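Local structure of five-membered-cyclitol-phosphate synthase (Streptomyces citricolor, 6K96) at residues 32-36 with 37-41; 70-73 with 74-78; 135-138 with 139-142; 166-169 with 170-174; 327-330 with 331-335. The protein is a cyclitol-phosphate synthase of the myo-inositol-1-phosphate synthase family that holds nicotinamide-adenine-dinucleotide in a Rossmann-type domain. All coordinates share one frame; numbering follows the deposited sequence.

In the fold
Five local contacts follow one another along the chain, none nesting in or crossing another. Contact 1 closes a turn in the loop between helix 14-31 and strand 46-47. Contacts 2, 3 and 4 belong to helices 72-75, 137-149 and 166-174, each the crossover of a beta-alpha-beta unit in a parallel sheet of strand order 3-2-1-4-5-6, the order of a Rossmann fold. Contact 5 turns the loop between helices 292-313 and 338-353. Contacts 1 and 2 stand apart from all the others, whereas the last three form a chain of neighbours: Ile141 of contact 3 packs on Leu168 of contact 4, and Leu169 of contact 4 packs on Ala330 of contact 5.

Contact 1 of 5, residues 32-36 with 37-41; sequences EGVAE and ADFPG
Two overlapping beta turns, Ala35 to Asp38 and Glu36 to Phe39, fold the loop behind helix 14-31 back upon itself and illustrate how a turn can carry an aromatic ring beneath its own backbone. The first is closed by the bond from Asp38 N to Ala35 O (3.0 Å), whose donor stands above the carbonyl plane; the second is closed by a weak one from Phe39 N to Glu36 O (3.2 Å). The Phe39 side chain, with CG anti to the carbonyl carbon (chi1 -76°), swings under Glu36. Glu36 CA sits over the middle of the ring, 3.4 Å from its centroid and only 6° off the normal, a CH-pi contact, while Glu36 CB covers the same face, 3.4 Å from Phe39 CE2. Val34 reaches the ring from another direction, its CG1 lying 4.1 Å from Phe39 CD1. Outside the turn, Tyr26 of helix 14-31 meets the ring of Phe39, and Gly41 N is hydrogen-bonded to Ser207 OG of the second subunit. The Glu36 carboxylate leads away to a salt bridge with Arg46, so the residue serves two chemistries at once: its carbon atoms roof an aromatic face while its charge is paired beyond the turn.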
loop_
_atom_site.group_PDB
_atom_site.type_symbol
_atom_site.label_atom_id
_atom_site.label_comp_id
_atom_site.label_asym_id
_atom_site.label_seq_id
_atom_site.Cartn_x
_atom_site.Cartn_y
_atom_site.Cartn_z
ATOM N N GLU B 32 17.059 -20.895 26.574
ATOM C CA GLU B 32 17.527 -19.485 26.589
ATOM C C GLU B 32 16.614 -18.661 27.524
ATOM O O GLU B 32 16.928 -17.494 27.730
ATOM C CB GLU B 32 17.658 -18.921 25.157
ATOM C CG GLU B 32 17.964 -19.972 24.068
ATOM C CD GLU B 32 19.246 -19.894 23.246
ATOM O OE1 GLU B 32 20.305 -20.384 23.728
ATOM O OE2 GLU B 32 19.158 -19.421 22.082
ATOM N N GLY B 33 15.522 -19.213 28.077
ATOM C CA GLY B 33 14.864 -18.647 29.282
ATOM C C GLY B 33 13.347 -18.507 29.208
ATOM O O GLY B 33 12.726 -18.599 30.263
ATOM N N VAL B 34 12.767 -18.348 28.010
ATOM C CA VAL B 34 11.401 -17.808 27.747
ATOM C C VAL B 34 10.357 -18.773 28.307
ATOM O O VAL B 34 10.420 -19.992 27.984
ATOM C CB VAL B 34 11.226 -17.597 26.231
ATOM C CG1 VAL B 34 9.855 -17.046 25.836
ATOM C CG2 VAL B 34 12.331 -16.688 25.699
ATOM N N ALA B 35 9.436 -18.233 29.104
ATOM C CA ALA B 35 8.235 -18.940 29.606
ATOM C C ALA B 35 7.288 -19.178 28.435
ATOM O O ALA B 35 7.279 -18.354 27.513
ATOM C CB ALA B 35 7.541 -18.141 30.690
ATOM N N GLU B 36 6.485 -20.234 28.502
ATOM C CA GLU B 36 5.636 -20.665 27.357
ATOM C C GLU B 36 4.446 -19.696 27.189
ATOM O O GLU B 36 3.833 -19.662 26.083
ATOM C CB GLU B 36 5.207 -22.135 27.521
ATOM C CG GLU B 36 4.332 -22.415 28.737
ATOM C CD GLU B 36 3.915 -23.872 28.857
ATOM O OE1 GLU B 36 2.825 -24.139 29.407
ATOM O OE2 GLU B 36 4.658 -24.738 28.358
ATOM N N ALA B 37 4.082 -18.927 28.211
ATOM C CA ALA B 37 2.998 -17.932 28.015
ATOM C C ALA B 37 3.526 -16.812 27.106
ATOM O O ALA B 37 2.698 -16.169 26.441
ATOM C CB ALA B 37 2.443 -17.432 29.328
ATOM N N ASP B 38 4.847 -16.634 27.042
ATOM C CA ASP B 38 5.488 -15.590 26.205
ATOM C C ASP B 38 5.893 -16.176 24.837
ATOM O O ASP B 38 6.500 -15.417 24.022
ATOM C CB ASP B 38 6.665 -14.942 26.958
ATOM C CG ASP B 38 6.289 -14.250 28.265
ATOM O OD1 ASP B 38 5.182 -13.700 28.320
ATOM O OD2 ASP B 38 7.133 -14.255 29.244
ATOM N N PHE B 39 5.600 -17.448 24.561
ATOM C CA PHE B 39 5.877 -18.041 23.224
ATOM C C PHE B 39 5.087 -17.291 22.150
ATOM O O PHE B 39 3.868 -17.136 22.272
ATOM C CB PHE B 39 5.498 -19.514 23.147
ATOM C CG PHE B 39 6.432 -20.487 23.826
ATOM C CD1 PHE B 39 7.695 -20.110 24.239
ATOM C CD2 PHE B 39 6.034 -21.805 24.012
ATOM C CE1 PHE B 39 8.526 -21.030 24.854
ATOM C CE2 PHE B 39 6.873 -22.726 24.611
ATOM C CZ PHE B 39 8.118 -22.331 25.038
ATOM N N PRO B 40 5.755 -16.774 21.097
ATOM C CA PRO B 40 5.055 -16.120 19.987
ATOM C C PRO B 40 4.271 -17.121 19.124
ATOM O O PRO B 40 4.815 -18.119 18.732
ATOM C CB PRO B 40 6.181 -15.496 19.147
ATOM C CG PRO B 40 7.379 -16.411 19.439
ATOM C CD PRO B 40 7.204 -16.858 20.880
ATOM N N GLY B 41 2.987 -16.846 18.914
ATOM C CA GLY B 41 2.142 -17.509 17.894
ATOM C C GLY B 41 1.420 -18.716 18.451
ATOM O O GLY B 41 0.838 -19.476 17.667
#

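Contact 2 of 5, residues 70-73 with 74-78; sequences VPFK and DAVLA
Val70 enters the contact through a single methyl: CG1, anti to the backbone N (chi1 180°), rests 3.6 Å from Asp74 CB, the two side chains meeting at about a right angle, and lies 4.2 Å from Ala75 CB. Pro71, in the N-cap position, contributes its carbonyl. Pro71 O receives both Asp74 N (2.8 Å) and Ala75 N (3.1 Å), which arrive from opposite faces of its plane, and the second bond is the straighter at 171°. The Pro71 ring carbon CG lies near Asp74 OD2.

Phe72 opens helix 72-75, the short crossover of the beta-alpha-beta unit between strands 55-62 and 98-99 of the Rossmann-type sheet. Phe72 O takes the N-H of Val76 almost head-on, and further out the same pair of residues meets again: Val76 CG1 stands over one face of the Phe72 ring, displaced toward its rim, as a CH-pi contact with the nearest ring atom, CZ, at 3.7 Å. The ring also stacks on Phe57 and takes Phe20 edge-to-face, in an aromatic cluster that ties the helix to strand 55-62 and helix 14-31.

Lys73 bends back at chi2 and chi3, which brings its ammonium to the neighbouring carboxylate. NZ meets Asp74 OD1 at 3.2 Å, from above the carboxylate plane, in a salt bridge between adjacent residues. Lys73 O lies against apolar carbons, Val76 CG2 at 3.2 Å and, further off, Leu77 CG.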
loop_
_atom_site.group_PDB
_atom_site.type_symbol
_atom_site.label_atom_id
_atom_site.label_comp_id
_atom_site.label_asym_id
_atom_site.label_seq_id
_atom_site.Cartn_x
_atom_site.Cartn_y
_atom_site.Cartn_z
ATOM N N VAL B 70 16.120 -40.998 2.625
ATOM C CA VAL B 70 16.900 -39.934 3.298
ATOM C C VAL B 70 16.488 -39.875 4.780
ATOM O O VAL B 70 15.320 -40.047 5.151
ATOM C CB VAL B 70 16.696 -38.604 2.554
ATOM C CG1 VAL B 70 17.475 -37.481 3.207
ATOM C CG2 VAL B 70 17.074 -38.728 1.096
ATOM N N PRO B 71 17.453 -39.677 5.695
ATOM C CA PRO B 71 17.118 -39.476 7.105
ATOM C C PRO B 71 16.269 -38.202 7.282
ATOM O O PRO B 71 16.548 -37.180 6.651
ATOM C CB PRO B 71 18.473 -39.385 7.831
ATOM C CG PRO B 71 19.505 -39.862 6.819
ATOM C CD PRO B 71 18.901 -39.659 5.440
ATOM N N PHE B 72 15.247 -38.313 8.129
ATOM C CA PHE B 72 14.145 -37.334 8.305
ATOM C C PHE B 72 14.707 -35.922 8.370
ATOM O O PHE B 72 14.296 -35.069 7.583
ATOM C CB PHE B 72 13.383 -37.661 9.592
ATOM C CG PHE B 72 12.164 -36.814 9.813
ATOM C CD1 PHE B 72 11.033 -36.973 9.019
ATOM C CD2 PHE B 72 12.150 -35.838 10.786
ATOM C CE1 PHE B 72 9.907 -36.181 9.223
ATOM C CE2 PHE B 72 11.026 -35.052 10.992
ATOM C CZ PHE B 72 9.908 -35.224 10.214
ATOM N N LYS B 73 15.636 -35.719 9.307
ATOM C CA LYS B 73 16.383 -34.462 9.545
ATOM C C LYS B 73 16.738 -33.786 8.220
ATOM O O LYS B 73 16.625 -32.560 8.155
ATOM C CB LYS B 73 17.657 -34.755 10.341
ATOM C CG LYS B 73 18.114 -33.590 11.211
ATOM C CD LYS B 73 19.541 -33.177 10.990
ATOM C CE LYS B 73 19.754 -32.263 9.799
ATOM N NZ LYS B 73 21.155 -32.372 9.323
ATOM N N ASP B 74 17.181 -34.546 7.219
ATOM C CA ASP B 74 17.724 -34.016 5.939
ATOM C C ASP B 74 16.592 -33.840 4.922
ATOM O O ASP B 74 16.593 -32.798 4.219
ATOM C CB ASP B 74 18.824 -34.924 5.377
ATOM C CG ASP B 74 20.130 -34.914 6.169
ATOM O OD1 ASP B 74 20.624 -33.799 6.530
ATOM O OD2 ASP B 74 20.670 -36.026 6.394
ATOM N N ALA B 75 15.692 -34.826 4.870
ATOM C CA ALA B 75 14.471 -34.893 4.032
ATOM C C ALA B 75 13.590 -33.642 4.190
ATOM O O ALA B 75 13.056 -33.177 3.139
ATOM C CB ALA B 75 13.679 -36.149 4.374
ATOM N N VAL B 76 13.377 -33.165 5.424
ATOM C CA VAL B 76 12.477 -32.006 5.718
ATOM C C VAL B 76 13.064 -30.764 5.049
ATOM O O VAL B 76 12.274 -29.941 4.556
ATOM C CB VAL B 76 12.211 -31.759 7.213
ATOM C CG1 VAL B 76 11.159 -32.684 7.791
ATOM C CG2 VAL B 76 13.479 -31.824 8.030
ATOM N N LEU B 77 14.388 -30.646 4.979
ATOM C CA LEU B 77 15.002 -29.419 4.411
ATOM C C LEU B 77 15.205 -29.613 2.917
ATOM O O LEU B 77 15.463 -28.614 2.242
ATOM C CB LEU B 77 16.318 -29.104 5.121
ATOM C CG LEU B 77 16.248 -29.251 6.634
ATOM C CD1 LEU B 77 17.611 -29.046 7.274
ATOM C CD2 LEU B 77 15.221 -28.293 7.214
ATOM N N ALA B 78 15.010 -30.834 2.435
ATOM C CA ALA B 78 15.400 -31.262 1.078
ATOM C C ALA B 78 14.466 -30.641 0.043
ATOM O O ALA B 78 13.226 -30.605 0.243
ATOM C CB ALA B 78 15.405 -32.769 0.985
#

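Contact 3 of 5, residues 135-138 with 139-142; sequences GLQW and AAIA
Trp138 places its CG between the backbone N and the carbonyl carbon (chi1 67°), a torsion that folds the indole back over the residue that follows. Ala139 is thereby covered: its CB stands over the six-membered ring, 3.6 Å from the centroid and 11° off the normal, a CH-pi contact. Leu136 CB approaches the same methyl at 4.1 Å, so the methyl touches an aromatic face and, at roughly a right angle to it, an aliphatic carbon.

Leu136, at the N-cap of helix 137-149, gives its carbonyl to two donors. Ala139 N (3.0 Å) comes from above the carbonyl plane, and Ala140 N (3.3 Å) approaches nearly end-on. Gln137 turns at chi2 and brings NE2 across Ile141, 3.6 Å from its CG1, although the polar partner of that nitrogen is Leu161 O, in the loop after strand 153-156.

The helix is the crossover between strands 127-130 and 153-156, and Trp138 is one of the residues around the bound nicotinamide-adenine-dinucleotide. With Ala139 backing one face of the indole, packing within the helix probably restricts the turning of the ring where it borders the dinucleotide.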
loop_
_atom_site.group_PDB
_atom_site.type_symbol
_atom_site.label_atom_id
_atom_site.label_comp_id
_atom_site.label_asym_id
_atom_site.label_seq_id
_atom_site.Cartn_x
_atom_site.Cartn_y
_atom_site.Cartn_z
ATOM N N GLY B 135 -6.014 -32.685 -3.653
ATOM C CA GLY B 135 -6.625 -33.250 -4.854
ATOM C C GLY B 135 -6.548 -34.769 -4.878
ATOM O O GLY B 135 -7.056 -35.369 -5.885
ATOM N N LEU B 136 -5.951 -35.402 -3.867
ATOM C CA LEU B 136 -5.684 -36.860 -3.951
ATOM C C LEU B 136 -6.638 -37.616 -3.034
ATOM O O LEU B 136 -6.166 -38.144 -2.052
ATOM C CB LEU B 136 -4.217 -37.126 -3.597
ATOM C CG LEU B 136 -3.191 -36.231 -4.304
ATOM C CD1 LEU B 136 -1.873 -36.171 -3.510
ATOM C CD2 LEU B 136 -2.958 -36.654 -5.753
ATOM N N GLN B 137 -7.922 -37.703 -3.403
ATOM C CA GLN B 137 -9.019 -38.402 -2.657
ATOM C C GLN B 137 -8.663 -39.865 -2.369
ATOM O O GLN B 137 -8.872 -40.311 -1.231
ATOM C CB GLN B 137 -10.353 -38.275 -3.380
ATOM C CG GLN B 137 -11.552 -38.745 -2.559
ATOM C CD GLN B 137 -11.759 -38.099 -1.207
ATOM O OE1 GLN B 137 -12.270 -36.986 -1.093
ATOM N NE2 GLN B 137 -11.399 -38.803 -0.143
ATOM N N TRP B 138 -8.092 -40.591 -3.315
ATOM C CA TRP B 138 -7.646 -41.989 -3.071
ATOM C C TRP B 138 -6.663 -42.073 -1.886
ATOM O O TRP B 138 -6.736 -43.073 -1.137
ATOM C CB TRP B 138 -7.075 -42.614 -4.366
ATOM C CG TRP B 138 -5.806 -41.979 -4.833
ATOM C CD1 TRP B 138 -5.664 -40.980 -5.756
ATOM C CD2 TRP B 138 -4.487 -42.269 -4.339
ATOM N NE1 TRP B 138 -4.340 -40.635 -5.886
ATOM C CE2 TRP B 138 -3.596 -41.415 -5.025
ATOM C CE3 TRP B 138 -3.976 -43.143 -3.370
ATOM C CZ2 TRP B 138 -2.224 -41.425 -4.763
ATOM C CZ3 TRP B 138 -2.620 -43.154 -3.120
ATOM C CH2 TRP B 138 -1.760 -42.302 -3.805
ATOM N N ALA B 139 -5.753 -41.099 -1.726
ATOM C CA ALA B 139 -4.634 -41.196 -0.754
ATOM C C ALA B 139 -5.160 -40.886 0.642
ATOM O O ALA B 139 -4.914 -41.677 1.576
ATOM C CB ALA B 139 -3.503 -40.277 -1.120
ATOM N N ALA B 140 -5.905 -39.790 0.764
ATOM C CA ALA B 140 -6.566 -39.363 2.016
ATOM C C ALA B 140 -7.373 -40.557 2.552
ATOM O O ALA B 140 -7.207 -40.927 3.727
ATOM C CB ALA B 140 -7.420 -38.149 1.722
ATOM N N ILE B 141 -8.176 -41.205 1.703
ATOM C CA ILE B 141 -8.949 -42.417 2.131
ATOM C C ILE B 141 -7.954 -43.497 2.585
ATOM O O ILE B 141 -8.158 -44.072 3.646
ATOM C CB ILE B 141 -9.870 -42.906 0.979
ATOM C CG1 ILE B 141 -11.237 -42.220 1.013
ATOM C CG2 ILE B 141 -9.995 -44.422 0.973
ATOM C CD1 ILE B 141 -11.911 -42.345 2.353
ATOM N N ALA B 142 -6.917 -43.754 1.781
ATOM C CA ALA B 142 -5.967 -44.881 1.931
ATOM C C ALA B 142 -5.178 -44.701 3.217
ATOM O O ALA B 142 -5.278 -45.591 4.064
ATOM C CB ALA B 142 -5.077 -45.021 0.720
#

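Contact 4 of 5, residues 166-169 with 170-174; sequences PELL and EEFEK
Leu168 and Phe172 lie side by side, one helical turn apart and pointing the same way, with Leu168 CD1 3.8 Å from Phe172 CE2. The same ring is met at its edge, in plane, by a carbonyl: Leu168 O is 3.3 Å from Phe172 CD2. One residue thus offers its neighbour an apolar branch and, at the ring margin, a polar atom already engaged by Phe172 N. Leu168 CG is anti to the backbone N (chi1 -178°), which directs the isobutyl group along the helix toward the phenyl. One residue further along, the extended chain of Glu173 crosses Leu169 obliquely, and Glu173 OE2 comes to 3.7 Å from Leu169 CG, a contact of carboxylate with aliphatic carbon.

What spaces these pairs is the regular i to i+4 ladder. Glu170 N bonds to Pro166 O (3.0 Å), Glu171 N to Glu167 O (3.1 Å) and Phe172 N to Leu168 O (3.0 Å), the last close to straight at 175°. On the exposed side three glutamates come near one another: Glu167 OE2 stands 4.6 Å from Glu171 OE2 and 4.9 Å from Glu170 OE1, a grouping of like charges that may raise the proton affinity of these groups slightly.

Toward the rest of the protein, Leu168 packs on Ile141 and Phe172 on Leu148 of helix 137-149, which Glu171 also touches, and Leu169 on Ala330. A largely apolar side facing the protein and a polar, mostly acidic one mark an amphipathic helix, here the crossover between strands 153-156 and 179-180 of the Rossmann-type sheet.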
loop_
_atom_site.group_PDB
_atom_site.type_symbol
_atom_site.label_atom_id
_atom_site.label_comp_id
_atom_site.label_asym_id
_atom_site.label_seq_id
_atom_site.Cartn_x
_atom_site.Cartn_y
_atom_site.Cartn_z
ATOM N N PRO B 166 -19.480 -40.021 6.449
ATOM C CA PRO B 166 -20.083 -40.476 7.711
ATOM C C PRO B 166 -19.772 -41.942 8.110
ATOM O O PRO B 166 -19.693 -42.226 9.279
ATOM C CB PRO B 166 -21.602 -40.309 7.473
ATOM C CG PRO B 166 -21.733 -39.386 6.250
ATOM C CD PRO B 166 -20.484 -39.628 5.435
ATOM N N GLU B 167 -19.597 -42.859 7.162
ATOM C CA GLU B 167 -19.312 -44.281 7.521
ATOM C C GLU B 167 -17.853 -44.440 7.985
ATOM O O GLU B 167 -17.593 -45.262 8.858
ATOM C CB GLU B 167 -19.661 -45.235 6.371
ATOM C CG GLU B 167 -21.145 -45.587 6.300
ATOM C CD GLU B 167 -21.495 -47.040 6.657
ATOM O OE1 GLU B 167 -21.962 -47.811 5.744
ATOM O OE2 GLU B 167 -21.301 -47.420 7.847
ATOM N N LEU B 168 -16.898 -43.715 7.423
ATOM C CA LEU B 168 -15.484 -43.830 7.889
ATOM C C LEU B 168 -15.346 -43.248 9.314
ATOM O O LEU B 168 -14.705 -43.859 10.159
ATOM C CB LEU B 168 -14.585 -43.126 6.880
ATOM C CG LEU B 168 -13.106 -43.193 7.204
ATOM C CD1 LEU B 168 -12.676 -44.630 7.391
ATOM C CD2 LEU B 168 -12.264 -42.488 6.130
ATOM N N LEU B 169 -16.018 -42.121 9.575
ATOM C CA LEU B 169 -16.189 -41.482 10.908
ATOM C C LEU B 169 -16.754 -42.505 11.897
ATOM O O LEU B 169 -16.070 -42.779 12.885
ATOM C CB LEU B 169 -17.103 -40.259 10.737
ATOM C CG LEU B 169 -17.410 -39.408 11.979
ATOM C CD1 LEU B 169 -16.145 -38.994 12.749
ATOM C CD2 LEU B 169 -18.247 -38.187 11.597
ATOM N N GLU B 170 -17.938 -43.065 11.609
ATOM C CA GLU B 170 -18.615 -44.154 12.377
ATOM C C GLU B 170 -17.569 -45.204 12.788
ATOM O O GLU B 170 -17.453 -45.501 14.006
ATOM C CB GLU B 170 -19.736 -44.807 11.542
ATOM C CG GLU B 170 -21.024 -45.117 12.306
ATOM C CD GLU B 170 -21.010 -46.309 13.268
ATOM O OE1 GLU B 170 -21.188 -47.479 12.776
ATOM O OE2 GLU B 170 -20.849 -46.074 14.531
ATOM N N GLU B 171 -16.821 -45.742 11.823
ATOM C CA GLU B 171 -15.833 -46.815 12.112
ATOM C C GLU B 171 -14.782 -46.272 13.098
ATOM O O GLU B 171 -14.651 -46.872 14.161
ATOM C CB GLU B 171 -15.331 -47.436 10.800
ATOM C CG GLU B 171 -16.363 -48.399 10.174
ATOM C CD GLU B 171 -17.255 -49.217 11.135
ATOM O OE1 GLU B 171 -16.717 -50.087 11.862
ATOM O OE2 GLU B 171 -18.503 -48.963 11.194
ATOM N N PHE B 172 -14.123 -45.146 12.797
ATOM C CA PHE B 172 -13.180 -44.452 13.717
ATOM C C PHE B 172 -13.843 -44.233 15.087
ATOM O O PHE B 172 -13.205 -44.563 16.096
ATOM C CB PHE B 172 -12.696 -43.125 13.122
ATOM C CG PHE B 172 -11.446 -43.187 12.278
ATOM C CD1 PHE B 172 -10.202 -43.077 12.851
ATOM C CD2 PHE B 172 -11.523 -43.318 10.904
ATOM C CE1 PHE B 172 -9.057 -43.137 12.083
ATOM C CE2 PHE B 172 -10.380 -43.357 10.120
ATOM C CZ PHE B 172 -9.146 -43.275 10.715
ATOM N N GLU B 173 -15.040 -43.631 15.133
ATOM C CA GLU B 173 -15.812 -43.349 16.389
ATOM C C GLU B 173 -15.832 -44.626 17.237
ATOM O O GLU B 173 -15.371 -44.569 18.395
ATOM C CB GLU B 173 -17.290 -42.994 16.141
ATOM C CG GLU B 173 -17.645 -41.509 15.979
ATOM C CD GLU B 173 -19.109 -41.227 15.584
ATOM O OE1 GLU B 173 -19.987 -42.102 15.844
ATOM O OE2 GLU B 173 -19.393 -40.148 14.991
ATOM N N LYS B 174 -16.324 -45.730 16.651
ATOM C CA LYS B 174 -16.616 -47.038 17.319
ATOM C C LYS B 174 -15.309 -47.730 17.745
ATOM O O LYS B 174 -15.347 -48.480 18.725
ATOM C CB LYS B 174 -17.489 -47.920 16.408
ATOM C CG LYS B 174 -17.316 -49.421 16.582
ATOM C CD LYS B 174 -18.569 -50.243 16.294
ATOM C CE LYS B 174 -18.409 -51.709 16.666
ATOM N NZ LYS B 174 -19.126 -52.611 15.731
#

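Contact 5 of 5, residues 327-330 with 331-335; sequences KSPA and GGHPS
Pro329 and Gly332 frame a type II beta turn, closed by Gly332 N bonding to Pro329 O at 3.0 Å, with the donor above the carbonyl plane and Gly331 supplying the positive phi (95°) that the third position of such a turn calls for. The reversal sends the chain back, so that His333 comes to lie over the proline that began it. Pro329 CD approaches one face of the imidazole, displaced toward its rim, in a CH-pi contact 3.8 Å from the centroid; the closest ring atom is NE2, 3.5 Å from that carbon. The two side chains cross at about a right angle. His333 CG is anti to its carbonyl carbon (chi1 -80°), a setting that carries the ring back toward Lys327, whose O lies at its edge, near the ring plane, 3.2 Å from His333 CD2. NE2 itself is hydrogen-bonded to Leu326 O, so face and edge are both engaged and the rotation of the ring is probably fixed. Beyond the turn, Ser335 N bonds to Gly332 O (3.1 Å).

Lys327 directs its amine to a salt bridge with Asp183, and Lys327, Ser328 and Ala330 make backbone hydrogen bonds to residues 181-183. These bonds join the loop between helices 292-313 and 338-353 to the chain just past strand 179-180, the outermost strand on that side of the parallel sheet.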
loop_
_atom_site.group_PDB
_atom_site.type_symbol
_atom_site.label_atom_id
_atom_site.label_comp_id
_atom_site.label_asym_id
_atom_site.label_seq_id
_atom_site.Cartn_x
_atom_site.Cartn_y
_atom_site.Cartn_z
ATOM N N LYS B 327 -11.602 -25.751 7.930
ATOM C CA LYS B 327 -12.632 -25.243 6.976
ATOM C C LYS B 327 -13.857 -26.172 6.970
ATOM O O LYS B 327 -14.963 -25.634 6.913
ATOM C CB LYS B 327 -12.030 -24.979 5.594
ATOM C CG LYS B 327 -10.972 -23.890 5.611
ATOM C CD LYS B 327 -11.117 -22.758 4.615
ATOM C CE LYS B 327 -10.075 -22.817 3.520
ATOM N NZ LYS B 327 -10.353 -23.945 2.605
ATOM N N SER B 328 -13.686 -27.491 7.108
ATOM C CA SER B 328 -14.732 -28.498 6.786
ATOM C C SER B 328 -14.793 -29.565 7.869
ATOM O O SER B 328 -14.534 -30.740 7.632
ATOM C CB SER B 328 -14.440 -29.104 5.429
ATOM O OG SER B 328 -14.239 -28.084 4.441
ATOM N N PRO B 329 -15.115 -29.180 9.118
ATOM C CA PRO B 329 -15.073 -30.104 10.230
ATOM C C PRO B 329 -16.223 -31.064 10.017
ATOM O O PRO B 329 -17.212 -30.607 9.491
ATOM C CB PRO B 329 -15.384 -29.241 11.465
ATOM C CG PRO B 329 -16.191 -28.094 10.902
ATOM C CD PRO B 329 -15.558 -27.838 9.541
ATOM N N ALA B 330 -16.073 -32.304 10.469
ATOM C CA ALA B 330 -17.164 -33.275 10.530
ATOM C C ALA B 330 -18.364 -32.609 11.215
ATOM O O ALA B 330 -18.189 -32.032 12.322
ATOM C CB ALA B 330 -16.664 -34.502 11.243
ATOM N N GLY B 331 -19.539 -32.662 10.574
ATOM C CA GLY B 331 -20.827 -32.195 11.132
ATOM C C GLY B 331 -21.134 -30.768 10.715
ATOM O O GLY B 331 -22.283 -30.322 10.898
ATOM N N GLY B 332 -20.130 -30.076 10.180
ATOM C CA GLY B 332 -20.274 -28.738 9.586
ATOM C C GLY B 332 -20.292 -27.657 10.653
ATOM O O GLY B 332 -20.859 -27.887 11.741
ATOM N N HIS B 333 -19.729 -26.501 10.317
ATOM C CA HIS B 333 -19.644 -25.290 11.179
ATOM C C HIS B 333 -21.028 -24.913 11.725
ATOM O O HIS B 333 -21.161 -24.566 12.901
ATOM C CB HIS B 333 -18.953 -24.142 10.424
ATOM C CG HIS B 333 -17.462 -24.235 10.408
ATOM N ND1 HIS B 333 -16.717 -24.114 11.559
ATOM C CD2 HIS B 333 -16.569 -24.380 9.400
ATOM C CE1 HIS B 333 -15.435 -24.197 11.272
ATOM N NE2 HIS B 333 -15.315 -24.357 9.948
ATOM N N PRO B 334 -22.095 -24.925 10.900
ATOM C CA PRO B 334 -23.418 -24.528 11.378
ATOM C C PRO B 334 -23.897 -25.281 12.636
ATOM O O PRO B 334 -24.698 -24.701 13.359
ATOM C CB PRO B 334 -24.328 -24.814 10.165
ATOM C CG PRO B 334 -23.424 -24.761 8.950
ATOM C CD PRO B 334 -22.067 -25.216 9.452
ATOM N N SER B 335 -23.427 -26.510 12.896
ATOM C CA SER B 335 -23.805 -27.329 14.084
ATOM C C SER B 335 -22.865 -27.107 15.290
ATOM O O SER B 335 -22.875 -27.959 16.193
ATOM C CB SER B 335 -23.835 -28.783 13.727
ATOM O OG SER B 335 -22.517 -29.300 13.670
#